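Demethylmenaquinone Methyltransferase (Thermus thermophilus, PDB 1J3L) belongs to the RraA-like family of proteins and forms an assembly of three copies of the chain. Local coordinates at residues 65-79 with 91-104. Sequence-based numbering, arbitrary orientation.
Sequences GGSLRTALLGGNLAR and VHGAVRDTEELREV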
loop_
_atom_site.group_PDB
_atom_site.type_symbol
_atom_site.label_atom_id
_atom_site.label_comp_id
_atom_site.label_asym_id
_atom_site.label_seq_id
_atom_site.Cartn_x
_atom_site.Cartn_y
_atom_site.Cartn_z
ATOM N N GLY A 65 14.464 3.838 11.241
ATOM C CA GLY A 65 14.285 5.232 10.893
ATOM C C GLY A 65 13.354 5.334 9.704
ATOM O O GLY A 65 13.220 6.396 9.101
ATOM N N GLY A 66 12.721 4.211 9.368
ATOM C CA GLY A 66 11.790 4.166 8.255
ATOM C C GLY A 66 12.452 4.154 6.891
ATOM O O GLY A 66 11.760 4.201 5.875
ATOM N N SER A 67 13.782 4.084 6.852
ATOM C CA SER A 67 14.491 4.080 5.573
ATOM C C SER A 67 14.177 2.890 4.681
ATOM O O SER A 67 14.045 1.769 5.153
ATOM C CB SER A 67 15.994 4.118 5.791
ATOM O OG SER A 67 16.662 4.018 4.544
ATOM N N LEU A 68 14.092 3.142 3.378
ATOM C CA LEU A 68 13.803 2.093 2.405
ATOM C C LEU A 68 15.002 1.931 1.468
ATOM O O LEU A 68 14.938 1.187 0.479
ATOM C CB LEU A 68 12.557 2.467 1.593
ATOM C CG LEU A 68 11.340 3.027 2.347
ATOM C CD1 LEU A 68 10.309 3.486 1.336
ATOM C CD2 LEU A 68 10.737 1.978 3.293
ATOM N N ARG A 69 16.091 2.625 1.791
ATOM C CA ARG A 69 17.317 2.597 0.991
ATOM C C ARG A 69 18.048 1.267 1.039
ATOM O O ARG A 69 18.633 0.851 0.043
ATOM C CB ARG A 69 18.298 3.672 1.459
ATOM C CG ARG A 69 18.131 5.074 0.888
ATOM C CD ARG A 69 19.175 5.960 1.556
ATOM N NE ARG A 69 19.311 7.298 0.996
ATOM C CZ ARG A 69 20.151 8.211 1.482
ATOM N NH1 ARG A 69 20.913 7.918 2.531
ATOM N NH2 ARG A 69 20.237 9.412 0.921
ATOM N N THR A 70 18.051 0.620 2.196
ATOM C CA THR A 70 18.743 -0.658 2.333
ATOM C C THR A 70 17.906 -1.644 3.136
ATOM O O THR A 70 17.016 -1.250 3.882
ATOM C CB THR A 70 20.147 -0.491 3.016
ATOM O OG1 THR A 70 19.990 -0.145 4.400
ATOM C CG2 THR A 70 20.953 0.608 2.320
ATOM N N ALA A 71 18.198 -2.927 2.971
ATOM C CA ALA A 71 17.468 -3.971 3.673
ATOM C C ALA A 71 18.123 -4.281 5.012
ATOM O O ALA A 71 19.344 -4.435 5.096
ATOM C CB ALA A 71 17.409 -5.233 2.816
ATOM N N LEU A 72 17.304 -4.365 6.056
ATOM C CA LEU A 72 17.809 -4.673 7.384
ATOM C C LEU A 72 17.726 -6.167 7.632
ATOM O O LEU A 72 18.322 -6.688 8.577
ATOM C CB LEU A 72 17.011 -3.916 8.445
ATOM C CG LEU A 72 17.155 -2.404 8.306
ATOM C CD1 LEU A 72 16.390 -1.697 9.389
ATOM C CD2 LEU A 72 18.624 -2.045 8.375
ATOM N N LEU A 73 17.001 -6.869 6.771
ATOM C CA LEU A 73 16.874 -8.308 6.935
ATOM C C LEU A 73 16.642 -8.980 5.586
ATOM O O LEU A 73 15.838 -8.519 4.773
ATOM C CB LEU A 73 15.738 -8.603 7.917
ATOM C CG LEU A 73 15.768 -9.946 8.639
ATOM C CD1 LEU A 73 15.012 -9.842 9.947
ATOM C CD2 LEU A 73 15.174 -11.010 7.751
ATOM N N GLY A 74 17.388 -10.052 5.345
ATOM C CA GLY A 74 17.257 -10.784 4.104
ATOM C C GLY A 74 16.849 -12.213 4.366
ATOM O O GLY A 74 16.401 -12.556 5.467
ATOM N N GLY A 75 16.989 -13.056 3.349
ATOM C CA GLY A 75 16.629 -14.445 3.506
ATOM C C GLY A 75 17.414 -15.135 4.607
ATOM O O GLY A 75 16.854 -15.914 5.372
ATOM N N ASN A 76 18.710 -14.849 4.691
ATOM C CA ASN A 76 19.567 -15.468 5.699
ATOM C C ASN A 76 19.149 -15.159 7.130
ATOM O O ASN A 76 19.010 -16.066 7.945
ATOM C CB ASN A 76 21.030 -15.047 5.503
ATOM C CG ASN A 76 21.613 -15.528 4.182
ATOM O OD1 ASN A 76 21.370 -16.656 3.755
ATOM N ND2 ASN A 76 22.401 -14.675 3.538
ATOM N N LEU A 77 18.972 -13.881 7.442
ATOM C CA LEU A 77 18.572 -13.505 8.794
ATOM C C LEU A 77 17.186 -14.028 9.140
ATOM O O LEU A 77 16.928 -14.414 10.277
ATOM C CB LEU A 77 18.631 -11.987 8.975
ATOM C CG LEU A 77 20.055 -11.415 9.021
ATOM C CD1 LEU A 77 19.992 -9.926 9.303
ATOM C CD2 LEU A 77 20.882 -12.117 10.112
ATOM N N ALA A 78 16.289 -14.058 8.163
ATOM C CA ALA A 78 14.950 -14.560 8.428
ATOM C C ALA A 78 15.048 -16.008 8.909
ATOM O O ALA A 78 14.450 -16.380 9.926
ATOM C CB ALA A 78 14.096 -14.480 7.170
ATOM N N ARG A 79 15.806 -16.817 8.174
ATOM C CA ARG A 79 15.983 -18.213 8.524
ATOM C C ARG A 79 16.701 -18.336 9.858
ATOM O O ARG A 79 16.375 -19.194 10.647
ATOM C CB ARG A 79 16.781 -18.939 7.436
ATOM C CG ARG A 79 16.056 -19.049 6.096
ATOM C CD ARG A 79 16.834 -19.880 5.042
ATOM N NE ARG A 79 17.987 -19.196 4.437
ATOM C CZ ARG A 79 17.926 -18.386 3.383
ATOM N NH1 ARG A 79 16.760 -18.162 2.807
ATOM N NH2 ARG A 79 19.020 -17.776 2.928
ATOM N N VAL A 91 9.868 -4.673 11.149
ATOM C CA VAL A 91 10.844 -3.708 10.680
ATOM C C VAL A 91 10.256 -2.374 10.247
ATOM O O VAL A 91 9.486 -2.306 9.283
ATOM C CB VAL A 91 11.670 -4.284 9.494
ATOM C CG1 VAL A 91 12.727 -3.288 9.044
ATOM C CG2 VAL A 91 12.322 -5.591 9.900
ATOM N N HIS A 92 10.600 -1.317 10.976
ATOM C CA HIS A 92 10.157 0.011 10.589
ATOM C C HIS A 92 11.260 0.390 9.621
ATOM O O HIS A 92 12.206 1.094 9.981
ATOM C CB HIS A 92 10.158 0.990 11.761
ATOM C CG HIS A 92 9.626 2.339 11.396
ATOM N ND1 HIS A 92 10.220 3.518 11.808
ATOM C CD2 HIS A 92 8.543 2.705 10.670
ATOM C CE1 HIS A 92 9.525 4.541 11.353
ATOM N NE2 HIS A 92 8.499 4.076 10.658
ATOM N N GLY A 93 11.139 -0.122 8.400
ATOM C CA GLY A 93 12.136 0.094 7.369
ATOM C C GLY A 93 11.965 -0.981 6.313
ATOM O O GLY A 93 10.857 -1.518 6.158
ATOM N N ALA A 94 13.044 -1.330 5.610
ATOM C CA ALA A 94 12.933 -2.317 4.549
ATOM C C ALA A 94 13.669 -3.633 4.760
ATOM O O ALA A 94 14.548 -3.742 5.619
ATOM C CB ALA A 94 13.364 -1.688 3.221
ATOM N N VAL A 95 13.276 -4.619 3.954
ATOM C CA VAL A 95 13.842 -5.967 3.963
ATOM C C VAL A 95 14.104 -6.373 2.501
ATOM O O VAL A 95 13.842 -5.579 1.597
ATOM C CB VAL A 95 12.843 -6.986 4.608
ATOM C CG1 VAL A 95 12.480 -6.550 6.033
ATOM C CG2 VAL A 95 11.587 -7.117 3.753
ATOM N N ARG A 96 14.643 -7.574 2.268
ATOM C CA ARG A 96 14.862 -8.056 0.898
ATOM C C ARG A 96 14.764 -9.588 0.784
ATOM O O ARG A 96 14.684 -10.284 1.791
ATOM C CB ARG A 96 16.198 -7.543 0.331
ATOM C CG ARG A 96 17.460 -8.158 0.891
ATOM C CD ARG A 96 18.664 -7.542 0.217
ATOM N NE ARG A 96 19.878 -8.320 0.452
ATOM C CZ ARG A 96 20.950 -8.269 -0.328
ATOM N NH1 ARG A 96 20.959 -7.473 -1.397
ATOM N NH2 ARG A 96 21.999 -9.033 -0.053
ATOM N N ASP A 97 14.774 -10.104 -0.444
ATOM C CA ASP A 97 14.636 -11.545 -0.725
ATOM C C ASP A 97 13.215 -11.964 -0.380
ATOM O O ASP A 97 12.984 -13.039 0.164
ATOM C CB ASP A 97 15.594 -12.417 0.100
ATOM C CG ASP A 97 17.046 -11.995 -0.028
ATOM O OD1 ASP A 97 17.435 -11.393 -1.052
ATOM O OD2 ASP A 97 17.805 -12.291 0.913
ATOM N N THR A 98 12.263 -11.105 -0.698
ATOM C CA THR A 98 10.870 -11.389 -0.416
ATOM C C THR A 98 10.446 -12.829 -0.733
ATOM O O THR A 98 9.722 -13.436 0.050
ATOM C CB THR A 98 9.955 -10.403 -1.158
ATOM O OG1 THR A 98 10.389 -10.276 -2.509
ATOM C CG2 THR A 98 10.016 -9.040 -0.510
ATOM N N GLU A 99 10.881 -13.381 -1.864
ATOM C CA GLU A 99 10.497 -14.753 -2.186
ATOM C C GLU A 99 10.969 -15.713 -1.084
ATOM O O GLU A 99 10.264 -16.650 -0.724
ATOM C CB GLU A 99 11.067 -15.213 -3.538
ATOM C CG GLU A 99 10.420 -16.532 -4.022
ATOM C CD GLU A 99 11.091 -17.151 -5.240
ATOM O OE1 GLU A 99 11.441 -16.410 -6.188
ATOM O OE2 GLU A 99 11.252 -18.393 -5.250
ATOM N N GLU A 100 12.162 -15.478 -0.547
ATOM C CA GLU A 100 12.673 -16.328 0.526
ATOM C C GLU A 100 12.006 -16.059 1.889
ATOM O O GLU A 100 11.765 -16.988 2.661
ATOM C CB GLU A 100 14.194 -16.168 0.653
ATOM C CG GLU A 100 14.991 -16.787 -0.490
ATOM C CD GLU A 100 16.462 -16.399 -0.434
ATOM O OE1 GLU A 100 17.033 -16.397 0.679
ATOM O OE2 GLU A 100 17.048 -16.104 -1.497
ATOM N N LEU A 101 11.699 -14.799 2.179
ATOM C CA LEU A 101 11.077 -14.460 3.453
ATOM C C LEU A 101 9.733 -15.167 3.622
ATOM O O LEU A 101 9.414 -15.662 4.709
ATOM C CB LEU A 101 10.879 -12.939 3.567
ATOM C CG LEU A 101 12.125 -12.041 3.480
ATOM C CD1 LEU A 101 11.703 -10.596 3.675
ATOM C CD2 LEU A 101 13.175 -12.430 4.536
ATOM N N ARG A 102 8.965 -15.213 2.531
ATOM C CA ARG A 102 7.635 -15.821 2.507
ATOM C C ARG A 102 7.624 -17.289 2.928
ATOM O O ARG A 102 6.626 -17.791 3.435
ATOM C CB ARG A 102 7.042 -15.711 1.101
ATOM C CG ARG A 102 5.597 -16.145 0.999
ATOM C CD ARG A 102 4.664 -15.051 1.521
ATOM N NE ARG A 102 3.268 -15.475 1.530
ATOM C CZ ARG A 102 2.786 -16.430 2.321
ATOM N NH1 ARG A 102 3.591 -17.058 3.173
ATOM N NH2 ARG A 102 1.503 -16.766 2.255
ATOM N N GLU A 103 8.746 -17.960 2.713
ATOM C CA GLU A 103 8.884 -19.374 3.031
ATOM C C GLU A 103 9.333 -19.712 4.451
ATOM O O GLU A 103 9.413 -20.887 4.798
ATOM C CB GLU A 103 9.845 -20.014 2.021
ATOM C CG GLU A 103 9.225 -20.137 0.647
ATOM C CD GLU A 103 10.204 -20.587 -0.412
ATOM O OE1 GLU A 103 10.950 -21.561 -0.173
ATOM O OE2 GLU A 103 10.212 -19.966 -1.492
ATOM N N VAL A 104 9.632 -18.695 5.258
ATOM C CA VAL A 104 10.075 -18.913 6.637
ATOM C C VAL A 104 8.858 -18.792 7.547
ATOM O O VAL A 104 8.153 -17.781 7.520
ATOM C CB VAL A 104 11.142 -17.872 7.053
ATOM C CG1 VAL A 104 11.681 -18.195 8.447
ATOM C CG2 VAL A 104 12.270 -17.848 6.029
HETATM O O HOH W 1 15.848 0.274 5.973
HETATM O O HOH W 2 20.220 -13.016 2.165
HETATM O O HOH W 3 13.567 -18.999 3.384
HETATM O O HOH W 4 19.273 -15.169 1.251
#
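Arg79 and Glu100 form a salt bridge between the helix starting at Gly75 and the short helix 98-101, within an RraA-type fold where helix 75-83 links parallel strands 58-63 and 88-92 in a beta-alpha-beta unit. NH1 of Arg79 lies 2.8 Å from OE1 of Glu100; the oxygen sits in the guanidinium plane but is met on its anti side, 29° out of the carboxylate plane. A bend in the arginine chain (chi3 -75°) turns the guanidinium back over its own helix, one face resting on Gly75 O. A water bonded to Arg79 NH2, Glu100 OE1 and Asp97 OD2 ties the three side chains together. Asp97 OD2 also accepts the first helical N-H through its anti lone pair, from Gly75 N at 2.7 Å and nearly straight, and its charge would probably suit that helix start.

Farther along, Leu72 N bonds to Ala94 O and Arg96 N to Leu73 O, each at 2.9 Å, fastening the loop to the chain after strand 88-92. The Arg96 side chain lays CG against Ala71 CB, while NH1 hydrogen-bonds to Pro115 O of the same chain and NH2 forms a salt bridge with Asp10 of a second subunit. Packing continues as Leu101 CD2 presses on Ala78 CB at a tight 3.5 Å, with Leu108 of strand 107-110 touching both residues. At the other end, Gly66 CA sits over the His92 ring face, 3.9 Å from its centroid and 12° off the normal, a CH-pi contact.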